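Local coordinates for protein phospholipase C-beta (PLC-beta) (Sepia officinalis, PDB 3QR0) that belongs to the phospholipase C-beta family of multidomain proteins, with PH, EF-hand, TIM-barrel-type X and Y, and C2 regions, and binds a calcium ion, at residues A[336-341]-A[597-602]; A[580-585]-A[602-607]. One frame throughout, in Å; residues are numbered along the deposited sequence.

Contact 1: A[336-341]-A[597-602]; sequences SSHNTY and ALNFQC. With CA (calcium ion), chain B.
The contact includes part of the calcium site of the TIM-barrel-type X and Y region: the loop 336-341 of the X part, which carries one ligand, lies against the loop 597-602 of the Y part. A single backbone bridge joins them. Leu598 N donates to Ser336 O at 3.1 Å, and His338 N gives an almost straight bond (172°) to Leu598 O at 2.8 Å; both donors stand above the carbonyl planes they meet. The chain then sets the His338 ring beside Asn599, the two side chains pointing the same way with imidazole and amide planes 58° apart. Here His338 ND1 donates to Asn599 OD1 at 2.8 Å, close to the ring plane and along a lone pair in the amide plane, so ND1 carries the proton. At the far side of the ring NE2 hydrogen-bonds a water that is a calcium ligand, so His338 is a second-shell residue, and Asn599, one step further out, helps to set the turn of its imidazole. In this TIM-barrel-type fold the loop after strand 332-334 supplies Asn339, whose OD1 binds the ion at 2.3 Å; the ligands Glu368 and Asp370 come from strand 366-372 and Glu417 from strand 412-418. The charge of the ion probably polarises the bridging water and, through it, the imidazole. A second water ties Ser337 OG and His338 O to Phe600 N. Near the bridge, the edge of the Phe600 ring comes up to Ser336 O, with CE1 3.4 Å from it, while Ala597 CB packs on His338 CB at 3.8 Å.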
loop_
_atom_site.group_PDB
_atom_site.type_symbol
_atom_site.label_atom_id
_atom_site.label_comp_id
_atom_site.label_asym_id
_atom_site.label_seq_id
_atom_site.Cartn_x
_atom_site.Cartn_y
_atom_site.Cartn_z
ATOM N N SER A 336 -3.297 -11.166 -0.703
ATOM C CA SER A 336 -2.769 -12.455 -1.156
ATOM C C SER A 336 -1.772 -12.385 -2.320
ATOM O O SER A 336 -1.984 -11.665 -3.303
ATOM C CB SER A 336 -3.927 -13.361 -1.573
ATOM O OG SER A 336 -4.807 -13.585 -0.487
ATOM N N SER A 337 -0.710 -13.185 -2.205
ATOM C CA SER A 337 0.374 -13.243 -3.178
ATOM C C SER A 337 0.416 -14.596 -3.903
ATOM O O SER A 337 0.251 -15.642 -3.280
ATOM C CB SER A 337 1.702 -13.013 -2.452
ATOM O OG SER A 337 2.797 -13.463 -3.221
ATOM N N HIS A 338 0.646 -14.562 -5.217
ATOM C CA HIS A 338 0.817 -15.768 -6.046
ATOM C C HIS A 338 2.302 -16.051 -6.346
ATOM O O HIS A 338 3.072 -15.111 -6.568
ATOM C CB HIS A 338 0.075 -15.599 -7.381
ATOM C CG HIS A 338 0.359 -16.687 -8.375
ATOM N ND1 HIS A 338 1.061 -16.470 -9.541
ATOM C CD2 HIS A 338 0.042 -18.002 -8.368
ATOM C CE1 HIS A 338 1.160 -17.606 -10.210
ATOM N NE2 HIS A 338 0.551 -18.551 -9.519
ATOM N N ASN A 339 2.669 -17.342 -6.414
ATOM C CA ASN A 339 4.068 -17.801 -6.635
ATOM C C ASN A 339 5.043 -16.786 -6.051
ATOM O O ASN A 339 5.851 -16.172 -6.758
ATOM C CB ASN A 339 4.376 -18.072 -8.126
ATOM C CG ASN A 339 3.833 -19.421 -8.631
ATOM O OD1 ASN A 339 3.326 -20.244 -7.863
ATOM N ND2 ASN A 339 3.955 -19.648 -9.939
ATOM N N THR A 340 4.930 -16.630 -4.740
ATOM C CA THR A 340 5.567 -15.558 -3.984
ATOM C C THR A 340 7.086 -15.557 -4.126
ATOM O O THR A 340 7.720 -14.498 -4.119
ATOM C CB THR A 340 5.201 -15.702 -2.492
ATOM O OG1 THR A 340 3.782 -15.870 -2.368
ATOM C CG2 THR A 340 5.658 -14.485 -1.682
ATOM N N TYR A 341 7.651 -16.756 -4.255
ATOM C CA TYR A 341 9.092 -16.959 -4.427
ATOM C C TYR A 341 9.701 -16.295 -5.672
ATOM O O TYR A 341 10.901 -16.039 -5.698
ATOM C CB TYR A 341 9.430 -18.470 -4.418
ATOM C CG TYR A 341 8.701 -19.272 -5.476
ATOM C CD1 TYR A 341 9.284 -19.508 -6.719
ATOM C CD2 TYR A 341 7.430 -19.793 -5.235
ATOM C CE1 TYR A 341 8.623 -20.233 -7.695
ATOM C CE2 TYR A 341 6.760 -20.510 -6.205
ATOM C CZ TYR A 341 7.364 -20.732 -7.437
ATOM O OH TYR A 341 6.708 -21.443 -8.408
ATOM N N ALA A 597 -5.123 -13.873 -5.306
ATOM C CA ALA A 597 -3.654 -13.879 -5.364
ATOM C C ALA A 597 -3.065 -13.142 -6.570
ATOM O O ALA A 597 -3.472 -13.348 -7.718
ATOM C CB ALA A 597 -3.130 -15.308 -5.326
ATOM N N LEU A 598 -2.090 -12.284 -6.295
ATOM C CA LEU A 598 -1.465 -11.469 -7.322
ATOM C C LEU A 598 0.041 -11.667 -7.319
ATOM O O LEU A 598 0.635 -12.019 -6.299
ATOM C CB LEU A 598 -1.800 -9.992 -7.095
ATOM C CG LEU A 598 -3.296 -9.657 -7.059
ATOM C CD1 LEU A 598 -3.521 -8.250 -6.529
ATOM C CD2 LEU A 598 -3.903 -9.826 -8.446
ATOM N N ASN A 599 0.656 -11.429 -8.468
ATOM C CA ASN A 599 2.102 -11.420 -8.573
ATOM C C ASN A 599 2.645 -10.090 -8.057
ATOM O O ASN A 599 2.558 -9.076 -8.745
ATOM C CB ASN A 599 2.523 -11.662 -10.021
ATOM C CG ASN A 599 2.143 -13.045 -10.506
ATOM O OD1 ASN A 599 2.427 -14.043 -9.848
ATOM N ND2 ASN A 599 1.496 -13.110 -11.657
ATOM N N PHE A 600 3.217 -10.112 -6.855
ATOM C CA PHE A 600 3.680 -8.896 -6.178
ATOM C C PHE A 600 4.863 -8.221 -6.862
ATOM O O PHE A 600 5.111 -7.038 -6.624
ATOM C CB PHE A 600 4.004 -9.173 -4.699
ATOM C CG PHE A 600 2.833 -8.973 -3.781
ATOM C CD1 PHE A 600 1.642 -9.643 -4.004
ATOM C CD2 PHE A 600 2.914 -8.101 -2.707
ATOM C CE1 PHE A 600 0.556 -9.451 -3.172
ATOM C CE2 PHE A 600 1.833 -7.913 -1.865
ATOM C CZ PHE A 600 0.654 -8.577 -2.098
ATOM N N GLN A 601 5.576 -8.959 -7.713
ATOM C CA GLN A 601 6.735 -8.419 -8.423
ATOM C C GLN A 601 6.360 -7.619 -9.667
ATOM O O GLN A 601 7.213 -6.956 -10.248
ATOM C CB GLN A 601 7.704 -9.543 -8.820
ATOM C CG GLN A 601 7.222 -10.458 -9.945
ATOM C CD GLN A 601 6.415 -11.649 -9.462
ATOM O OE1 GLN A 601 5.631 -11.557 -8.503
ATOM N NE2 GLN A 601 6.597 -12.780 -10.127
ATOM N N CYS A 602 5.101 -7.703 -10.091
ATOM C CA CYS A 602 4.647 -6.992 -11.281
ATOM C C CYS A 602 3.805 -5.798 -10.865
ATOM O O CYS A 602 2.665 -5.959 -10.449
ATOM C CB CYS A 602 3.840 -7.917 -12.183
ATOM S SG CYS A 602 3.270 -7.150 -13.722
HETATM CA CA CA B . 2.398 -22.324 -7.851
HETATM O O HOH W 1 3.753 -12.656 -5.593
HETATM O O HOH W 2 0.628 -21.359 -9.219
HETATM O O HOH W 3 4.956 -14.896 -9.084
HETATM O O HOH W 4 2.799 -22.645 -10.255
#

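Contact 2: A[580-585]-A[602-607]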
loop_
_atom_site.group_PDB
_atom_site.type_symbol
_atom_site.label_atom_id
_atom_site.label_comp_id
_atom_site.label_asym_id
_atom_site.label_seq_id
_atom_site.Cartn_x
_atom_site.Cartn_y
_atom_site.Cartn_z
ATOM N N SER A 580 4.245 -12.598 -15.651
ATOM C CA SER A 580 3.814 -12.309 -14.282
ATOM C C SER A 580 2.831 -11.142 -14.201
ATOM O O SER A 580 2.666 -10.527 -13.144
ATOM C CB SER A 580 5.016 -12.110 -13.347
ATOM O OG SER A 580 5.924 -13.200 -13.466
ATOM N N SER A 581 2.147 -10.876 -15.313
ATOM C CA SER A 581 1.085 -9.887 -15.350
ATOM C C SER A 581 -0.075 -10.374 -14.482
ATOM O O SER A 581 -0.184 -11.563 -14.187
ATOM C CB SER A 581 0.615 -9.660 -16.790
ATOM O OG SER A 581 0.049 -10.845 -17.322
ATOM N N ASN A 582 -0.928 -9.444 -14.071
ATOM C CA ASN A 582 -2.032 -9.734 -13.164
ATOM C C ASN A 582 -3.397 -9.407 -13.750
ATOM O O ASN A 582 -3.519 -8.499 -14.568
ATOM C CB ASN A 582 -1.876 -8.891 -11.901
ATOM C CG ASN A 582 -0.723 -9.338 -11.039
ATOM O OD1 ASN A 582 -0.658 -10.498 -10.639
ATOM N ND2 ASN A 582 0.193 -8.417 -10.735
ATOM N N TYR A 583 -4.419 -10.131 -13.301
ATOM C CA TYR A 583 -5.804 -9.675 -13.444
ATOM C C TYR A 583 -6.107 -8.574 -12.428
ATOM O O TYR A 583 -5.438 -8.462 -11.399
ATOM C CB TYR A 583 -6.802 -10.820 -13.258
ATOM C CG TYR A 583 -6.506 -11.748 -12.099
ATOM C CD1 TYR A 583 -6.144 -13.069 -12.328
ATOM C CD2 TYR A 583 -6.592 -11.313 -10.775
ATOM C CE1 TYR A 583 -5.869 -13.931 -11.277
ATOM C CE2 TYR A 583 -6.308 -12.176 -9.716
ATOM C CZ TYR A 583 -5.949 -13.482 -9.981
ATOM O OH TYR A 583 -5.670 -14.355 -8.951
ATOM N N VAL A 584 -7.125 -7.774 -12.721
ATOM C CA VAL A 584 -7.610 -6.776 -11.780
ATOM C C VAL A 584 -8.415 -7.500 -10.697
ATOM O O VAL A 584 -9.362 -8.222 -11.011
ATOM C CB VAL A 584 -8.479 -5.717 -12.484
ATOM C CG1 VAL A 584 -9.068 -4.752 -11.474
ATOM C CG2 VAL A 584 -7.647 -4.966 -13.522
ATOM N N PRO A 585 -8.025 -7.330 -9.421
ATOM C CA PRO A 585 -8.600 -8.148 -8.350
ATOM C C PRO A 585 -10.093 -7.915 -8.080
ATOM O O PRO A 585 -10.775 -8.839 -7.640
ATOM C CB PRO A 585 -7.751 -7.784 -7.128
ATOM C CG PRO A 585 -7.185 -6.444 -7.444
ATOM C CD PRO A 585 -6.987 -6.414 -8.916
ATOM N N CYS A 602 5.101 -7.703 -10.091
ATOM C CA CYS A 602 4.647 -6.992 -11.281
ATOM C C CYS A 602 3.805 -5.798 -10.865
ATOM O O CYS A 602 2.665 -5.959 -10.449
ATOM C CB CYS A 602 3.840 -7.917 -12.183
ATOM S SG CYS A 602 3.270 -7.150 -13.722
ATOM N N PHE A 603 4.375 -4.602 -11.001
ATOM C CA PHE A 603 3.723 -3.368 -10.561
ATOM C C PHE A 603 2.785 -2.795 -11.615
ATOM O O PHE A 603 2.870 -1.623 -11.979
ATOM C CB PHE A 603 4.775 -2.346 -10.138
ATOM C CG PHE A 603 5.512 -2.738 -8.884
ATOM C CD1 PHE A 603 4.858 -2.738 -7.659
ATOM C CD2 PHE A 603 6.838 -3.140 -8.932
ATOM C CE1 PHE A 603 5.520 -3.109 -6.497
ATOM C CE2 PHE A 603 7.510 -3.519 -7.772
ATOM C CZ PHE A 603 6.849 -3.500 -6.558
ATOM N N ASP A 604 1.877 -3.638 -12.091
ATOM C CA ASP A 604 0.861 -3.214 -13.036
ATOM C C ASP A 604 -0.345 -2.645 -12.275
ATOM O O ASP A 604 -0.322 -2.550 -11.045
ATOM C CB ASP A 604 0.471 -4.366 -13.972
ATOM C CG ASP A 604 -0.056 -5.606 -13.241
ATOM O OD1 ASP A 604 -0.102 -5.642 -11.985
ATOM O OD2 ASP A 604 -0.423 -6.564 -13.956
ATOM N N ILE A 605 -1.383 -2.247 -13.006
ATOM C CA ILE A 605 -2.570 -1.645 -12.380
ATOM C C ILE A 605 -3.111 -2.492 -11.212
ATOM O O ILE A 605 -3.462 -1.957 -10.156
ATOM C CB ILE A 605 -3.674 -1.333 -13.440
ATOM C CG1 ILE A 605 -4.897 -0.661 -12.789
ATOM C CG2 ILE A 605 -4.064 -2.593 -14.213
ATOM C CD1 ILE A 605 -5.925 -1.632 -12.225
ATOM N N ALA A 606 -3.133 -3.809 -11.388
ATOM C CA ALA A 606 -3.651 -4.717 -10.364
ATOM C C ALA A 606 -2.916 -4.589 -9.026
ATOM O O ALA A 606 -3.552 -4.495 -7.978
ATOM C CB ALA A 606 -3.587 -6.147 -10.854
ATOM N N MET A 607 -1.585 -4.581 -9.064
ATOM C CA MET A 607 -0.790 -4.445 -7.841
ATOM C C MET A 607 -0.880 -3.047 -7.229
ATOM O O MET A 607 -0.955 -2.909 -6.012
ATOM C CB MET A 607 0.681 -4.832 -8.073
ATOM C CG MET A 607 0.974 -6.319 -7.871
ATOM S SD MET A 607 0.348 -6.993 -6.311
ATOM C CE MET A 607 1.280 -6.047 -5.114
HETATM O O HOH W 5 -3.151 -5.487 -14.083
#
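Asn582 and Asp604 meet with their side chains crossing at about a right angle, the amide and carboxylate planes turned 56° apart, and the carboxylate takes one bond from the backbone of Asn582 and one from its amide. Asp604 OD2 accepts from Asn582 N at 2.9 Å on its syn lone pair. Asp604 OD1 is reached from above the carboxylate plane by Asn582 ND2, 3.1 Å away; this oxygen lies in the amide plane of Asn582, and the bond is nearly straight (174°). The aspartate CG sits between the backbone N and the carbonyl carbon (chi1 58°), which turns the carboxylate back towards the helix start. Asp604 is the N-cap of the helix that begins at Ile605, and its OD1 takes a weak capping bond from Met607 N. The paired donors and the helix start would probably stabilise its negative charge, although Asp604 OD1 also faces the carbonyl Cys602 O at 3.2 Å, which would work against this. Asn582 CG lies anti to its own carbonyl carbon, and its OD1 turns to Asn599 N.

A water fills in between the chains: it donates to Asn582 O and, weakly, to Asp604 OD2, and accepts from Ala606 N. Next to this polar cluster, Ala606 CB points into the loop and packs tightly, 3.0 Å from Tyr583 O and 3.4 Å from Asn582 CB, while Pro585 CD closes on it from further along the chain. Val584 CG2 and Ile605 CD1 touch obliquely at 4.0 Å. At the other end, Cys602 CB abuts Ser580 O. Residues 580-585, in the loop between strand 569-572 and helix 586-589, thus lie across the first turn of helix 605-613, with Tyr583 and Pro585 also resting on strand 595-596.

How the contacts relate
Contact 1 is wholly buried, contact 2 mostly so, with its cap and Ile605 partly exposed. Their centres are about 9 Å apart, and the chain running from strand 595-596 into helix 605-613 serves them in turn: its first part in contact 1, its second in contact 2, with Cys602 common to both. Contact 1 joins the X and Y regions across a long sequence gap and holds a calcium ligand; its bonds are backbone pairing and a histidine-amide link. Contact 2 stays within the Y region, further from the ion, and relies on a helix-capping carboxylate with small apolar packing. They are coupled directly: Tyr583 OH lies 2.7 Å from Ala597 O, a probable hydrogen bond.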